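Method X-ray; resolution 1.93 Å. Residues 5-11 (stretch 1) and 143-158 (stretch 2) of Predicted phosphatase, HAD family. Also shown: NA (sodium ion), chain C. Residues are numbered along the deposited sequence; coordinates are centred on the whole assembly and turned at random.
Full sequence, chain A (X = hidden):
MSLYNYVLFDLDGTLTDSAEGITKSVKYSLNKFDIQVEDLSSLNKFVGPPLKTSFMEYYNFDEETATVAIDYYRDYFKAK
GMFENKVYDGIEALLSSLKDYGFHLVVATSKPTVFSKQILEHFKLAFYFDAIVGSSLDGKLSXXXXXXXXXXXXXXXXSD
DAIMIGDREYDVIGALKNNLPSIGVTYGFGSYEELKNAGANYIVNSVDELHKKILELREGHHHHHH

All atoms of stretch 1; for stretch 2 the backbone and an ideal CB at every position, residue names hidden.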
# COMPACT_ATOMS: atom_id res chain seq x y z
N ASN A 5 -14.73 -11.11 9.33
CA ASN A 5 -15.05 -11.33 7.93
C ASN A 5 -14.29 -10.50 6.89
O ASN A 5 -14.33 -10.82 5.70
CB ASN A 5 -16.55 -11.09 7.71
CG ASN A 5 -17.40 -12.10 8.46
OD1 ASN A 5 -17.44 -13.28 8.11
ND2 ASN A 5 -18.10 -11.63 9.49
N TYR A 6 -13.61 -9.45 7.33
CA TYR A 6 -12.91 -8.59 6.39
C TYR A 6 -11.40 -8.55 6.54
O TYR A 6 -10.87 -8.58 7.64
CB TYR A 6 -13.46 -7.17 6.50
CG TYR A 6 -14.87 -7.01 5.99
CD1 TYR A 6 -15.11 -6.60 4.67
CD2 TYR A 6 -15.96 -7.23 6.82
CE1 TYR A 6 -16.41 -6.41 4.20
CE2 TYR A 6 -17.27 -7.04 6.37
CZ TYR A 6 -17.48 -6.63 5.06
OH TYR A 6 -18.77 -6.42 4.62
N VAL A 7 -10.73 -8.50 5.39
CA VAL A 7 -9.28 -8.45 5.35
C VAL A 7 -8.90 -7.29 4.42
O VAL A 7 -9.16 -7.34 3.21
CB VAL A 7 -8.69 -9.76 4.79
CG1 VAL A 7 -7.17 -9.68 4.83
CG2 VAL A 7 -9.19 -10.98 5.60
N LEU A 8 -8.31 -6.24 4.99
CA LEU A 8 -7.85 -5.08 4.21
C LEU A 8 -6.36 -5.26 3.89
O LEU A 8 -5.58 -5.70 4.73
CB LEU A 8 -8.08 -3.78 4.99
CG LEU A 8 -9.48 -3.16 4.93
CD1 LEU A 8 -10.52 -4.12 5.52
CD2 LEU A 8 -9.48 -1.82 5.68
N PHE A 9 -5.98 -4.91 2.67
CA PHE A 9 -4.60 -5.04 2.20
C PHE A 9 -4.11 -3.72 1.63
O PHE A 9 -4.87 -2.99 0.99
CB PHE A 9 -4.49 -6.03 1.04
CG PHE A 9 -4.80 -7.48 1.38
CD1 PHE A 9 -3.77 -8.36 1.69
CD2 PHE A 9 -6.10 -7.96 1.31
CE1 PHE A 9 -4.04 -9.72 1.92
CE2 PHE A 9 -6.39 -9.31 1.53
CZ PHE A 9 -5.36 -10.19 1.83
N ASP A 10 -2.83 -3.41 1.84
CA ASP A 10 -2.27 -2.23 1.20
C ASP A 10 -1.92 -2.80 -0.17
O ASP A 10 -2.02 -4.02 -0.38
CB ASP A 10 -1.02 -1.73 1.91
CG ASP A 10 -0.45 -0.48 1.26
OD1 ASP A 10 -1.25 0.37 0.81
OD2 ASP A 10 0.79 -0.35 1.20
N LEU A 11 -1.51 -1.95 -1.11
CA LEU A 11 -1.19 -2.42 -2.46
C LEU A 11 0.31 -2.63 -2.70
O LEU A 11 0.78 -3.76 -2.78
CB LEU A 11 -1.77 -1.45 -3.50
CG LEU A 11 -1.55 -1.73 -4.99
CD1 LEU A 11 -1.83 -3.18 -5.36
CD2 LEU A 11 -2.48 -0.81 -5.79
N UNK A 143 -3.87 9.72 3.71
CA UNK A 143 -3.09 9.02 4.74
C UNK A 143 -3.72 7.65 4.98
O UNK A 143 -4.91 7.46 4.76
CB UNK A 143 -3.03 9.83 6.04
N UNK A 144 -2.90 6.70 5.42
CA UNK A 144 -3.36 5.34 5.67
C UNK A 144 -4.56 5.31 6.62
O UNK A 144 -5.54 4.61 6.38
CB UNK A 144 -2.22 4.50 6.24
N UNK A 145 -4.47 6.08 7.70
CA UNK A 145 -5.56 6.16 8.67
C UNK A 145 -6.86 6.61 8.01
O UNK A 145 -7.91 6.02 8.22
CB UNK A 145 -5.19 7.12 9.80
N UNK A 146 -6.78 7.66 7.20
CA UNK A 146 -7.97 8.19 6.55
C UNK A 146 -8.58 7.29 5.49
O UNK A 146 -9.80 7.26 5.33
CB UNK A 146 -7.63 9.54 5.91
N UNK A 147 -7.75 6.56 4.74
CA UNK A 147 -8.29 5.69 3.71
C UNK A 147 -8.92 4.44 4.33
O UNK A 147 -9.96 3.96 3.87
CB UNK A 147 -7.19 5.30 2.72
N UNK A 148 -8.30 3.92 5.38
CA UNK A 148 -8.85 2.75 6.05
C UNK A 148 -10.21 3.14 6.66
O UNK A 148 -11.19 2.41 6.53
CB UNK A 148 -7.89 2.23 7.12
N UNK A 149 -10.26 4.30 7.30
CA UNK A 149 -11.48 4.78 7.93
C UNK A 149 -12.61 4.96 6.91
O UNK A 149 -13.75 4.62 7.19
CB UNK A 149 -11.21 6.10 8.65
N UNK A 150 -12.28 5.49 5.74
CA UNK A 150 -13.27 5.70 4.70
C UNK A 150 -13.71 4.37 4.11
O UNK A 150 -14.88 4.18 3.80
CB UNK A 150 -12.72 6.61 3.61
N UNK A 151 -12.77 3.44 3.95
CA UNK A 151 -13.10 2.13 3.41
C UNK A 151 -14.06 1.42 4.36
O UNK A 151 -15.07 0.84 3.94
CB UNK A 151 -11.84 1.30 3.19
N UNK A 152 -13.76 1.48 5.66
CA UNK A 152 -14.61 0.85 6.65
C UNK A 152 -15.98 1.53 6.66
O UNK A 152 -17.01 0.85 6.66
CB UNK A 152 -13.96 0.91 8.03
N UNK A 153 -16.00 2.85 6.63
CA UNK A 153 -17.26 3.59 6.59
C UNK A 153 -18.08 3.22 5.35
O UNK A 153 -19.29 3.00 5.44
CB UNK A 153 -16.99 5.10 6.61
N UNK A 154 -17.41 3.15 4.21
CA UNK A 154 -18.07 2.82 2.94
C UNK A 154 -18.69 1.44 2.89
O UNK A 154 -19.73 1.25 2.27
CB UNK A 154 -17.06 2.94 1.79
N UNK A 155 -18.03 0.48 3.52
CA UNK A 155 -18.51 -0.90 3.52
C UNK A 155 -19.18 -1.28 4.84
O UNK A 155 -19.60 -2.41 5.02
CB UNK A 155 -17.35 -1.86 3.24
N UNK A 156 -19.27 -0.31 5.75
CA UNK A 156 -19.86 -0.53 7.06
C UNK A 156 -19.17 -1.70 7.78
O UNK A 156 -19.83 -2.63 8.25
CB UNK A 156 -21.36 -0.80 6.92
N UNK A 157 -17.85 -1.62 7.85
CA UNK A 157 -17.03 -2.63 8.50
C UNK A 157 -16.74 -2.19 9.94
O UNK A 157 -16.38 -1.03 10.18
CB UNK A 157 -15.73 -2.86 7.72
N UNK A 158 -16.91 -3.10 10.88
CA UNK A 158 -16.65 -2.80 12.29
C UNK A 158 -15.23 -3.22 12.64
O UNK A 158 -14.68 -4.15 12.06
CB UNK A 158 -17.66 -3.50 13.20
NA NA C . 2.87 -0.74 1.22

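Position 143 has phi/psi of -71/153, precedes the first helical turn and finds nothing of stretch 1 within 5.5 Å of its ideal CB. Such an N-cap suits Ser, Thr, Asp or Asn. It is Thr143, whose OG1 accepts a weak capping bond from the N of residue 146 (3.4 Å).

At 144 the CA-to-CB bond runs sideways, and CA lies 8.9 Å from CA of Asp10, whose carboxylate also binds sodium (OD2 to NA, 2.1 Å). A short side chain could not reach it; a long polar or cationic one could. Lys144 does so by folding back, chi2 to chi4 all p: its NZ forms a long salt bridge with Asp10 OD1 (4.0 Å). Water 1 spans the gap, its O donating to Asp10 OD1 (2.6 Å) and accepting weakly from Lys144 NZ (3.0 Å).

Positions 145, 146, 147, 149 and 150 have helical angles and no contact with stretch 1, which therefore sets little preference. They are Glu145, Asp146, Val147, Arg149 and Tyr150.

The ideal CB of 148 is 4.6 Å from Leu8 CD2 and points sideways, which favours an aliphatic side chain such as Val, Ile or Leu. Ile148 packs CG2 against Leu8 CD2 at 4.0 Å.

At 151 CB points toward the strand, also 4.6 Å from Leu8 CD2; a small apolar residue suits this approach. Ala151 places just its methyl there.

Position 152 points sideways with no stretch 1 atom within 5.5 Å of its ideal CB, so a longer apolar chain is needed to touch Leu8. Met152, present as selenomethionine, brings CG to 4.4 Å from Leu8 CD2.

Positions 153 and 154 are out of reach and permissive. They hold Glu153 and Ser154.

At 155 CA-to-CB points toward stretch 1, and the ideal CB of 155 lies 4.7 Å from Tyr6 CE1, so a Leu, Ile or Met could pack near the ring. Leu155 has 22 Å² covered by stretch 1, and Leu155 O lies 4.1 Å from Tyr6 OH.

Position 156 has positive phi (55/52), a conformation favouring Gly or Asn, and its CB points away. It is Asn156.

At 157 the backbone is extended (-96/133) and CB points toward the strand, 4.5 Å from Tyr6 CD2. A flat ring beside Leu8 calls for a branched or long aliphatic. Ile157 lays CG1 over the Tyr6 ring, 3.7 Å from its centroid and 5° off the normal, a CH-pi contact; its CD1 lies 3.5 Å from Tyr6 CD1 and 4.3 Å from Leu8 CD1.

Position 158 points sideways without contact, suiting polar residues; it is Lys158.

Stretch 2 (143-158) TKEDVIRYAMESLNIK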
# COMPACT_ATOMS: atom_id res chain seq x y z
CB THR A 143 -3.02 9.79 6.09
OG1 THR A 143 -4.34 9.97 6.62
CG2 THR A 143 -2.36 11.16 5.88
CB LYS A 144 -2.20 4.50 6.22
CG LYS A 144 -2.44 3.00 6.26
CD LYS A 144 -2.84 2.43 4.90
CE LYS A 144 -1.85 2.80 3.78
NZ LYS A 144 -0.43 2.46 4.10
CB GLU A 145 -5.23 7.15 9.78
CG GLU A 145 -6.44 7.53 10.62
CD GLU A 145 -6.16 8.68 11.56
OE1 GLU A 145 -5.73 9.75 11.08
OE2 GLU A 145 -6.39 8.52 12.78
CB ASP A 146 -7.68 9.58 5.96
CG ASP A 146 -7.26 10.61 7.01
OD1 ASP A 146 -7.48 10.37 8.22
OD2 ASP A 146 -6.72 11.68 6.62
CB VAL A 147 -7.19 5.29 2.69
CG1 VAL A 147 -7.73 4.26 1.70
CG2 VAL A 147 -6.73 6.53 1.94
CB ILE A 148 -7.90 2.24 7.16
CG1 ILE A 148 -6.67 1.57 6.52
CG2 ILE A 148 -8.64 1.26 8.07
CD1 ILE A 148 -5.54 1.21 7.51
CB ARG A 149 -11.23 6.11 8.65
CG ARG A 149 -12.37 6.54 9.58
CD ARG A 149 -12.05 7.81 10.35
NE ARG A 149 -10.78 7.73 11.07
CZ ARG A 149 -10.53 6.90 12.08
NH1 ARG A 149 -11.48 6.07 12.49
NH2 ARG A 149 -9.35 6.91 12.68
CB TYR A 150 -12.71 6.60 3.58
CG TYR A 150 -13.73 6.98 2.53
CD1 TYR A 150 -14.85 7.75 2.85
CD2 TYR A 150 -13.59 6.57 1.21
CE1 TYR A 150 -15.81 8.08 1.88
CE2 TYR A 150 -14.53 6.89 0.24
CZ TYR A 150 -15.64 7.65 0.57
OH TYR A 150 -16.57 7.95 -0.41
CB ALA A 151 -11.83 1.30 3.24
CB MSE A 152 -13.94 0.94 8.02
CG MSE A 152 -12.66 0.10 8.10
SE MSE A 152 -11.78 0.19 9.82
CE MSE A 152 -13.00 -0.93 10.83
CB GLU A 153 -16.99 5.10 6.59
CG GLU A 153 -16.49 5.64 7.93
CD GLU A 153 -16.17 7.11 7.87
OE1 GLU A 153 -16.55 7.77 6.88
OE2 GLU A 153 -15.53 7.62 8.82
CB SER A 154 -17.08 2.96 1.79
OG SER A 154 -16.63 4.30 1.67
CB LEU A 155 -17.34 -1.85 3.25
CG LEU A 155 -16.72 -1.76 1.85
CD1 LEU A 155 -15.26 -2.21 1.87
CD2 LEU A 155 -17.54 -2.61 0.91
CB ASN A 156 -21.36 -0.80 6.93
CG ASN A 156 -22.06 -0.76 8.27
OD1 ASN A 156 -21.96 0.22 9.00
ND2 ASN A 156 -22.77 -1.83 8.59
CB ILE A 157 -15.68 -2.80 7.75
CG1 ILE A 157 -15.95 -3.17 6.29
CG2 ILE A 157 -14.82 -3.86 8.43
CD1 ILE A 157 -14.70 -3.18 5.42
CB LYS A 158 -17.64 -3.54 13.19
CG LYS A 158 -19.10 -3.18 12.99
CD LYS A 158 -19.36 -1.70 13.25
CE LYS A 158 -20.85 -1.40 13.21
NZ LYS A 158 -21.47 -1.83 11.92
O HOH W 1 -0.27 2.74 1.08
O HOH W 2 5.12 -0.34 0.59
O HOH W 3 2.66 0.79 2.81
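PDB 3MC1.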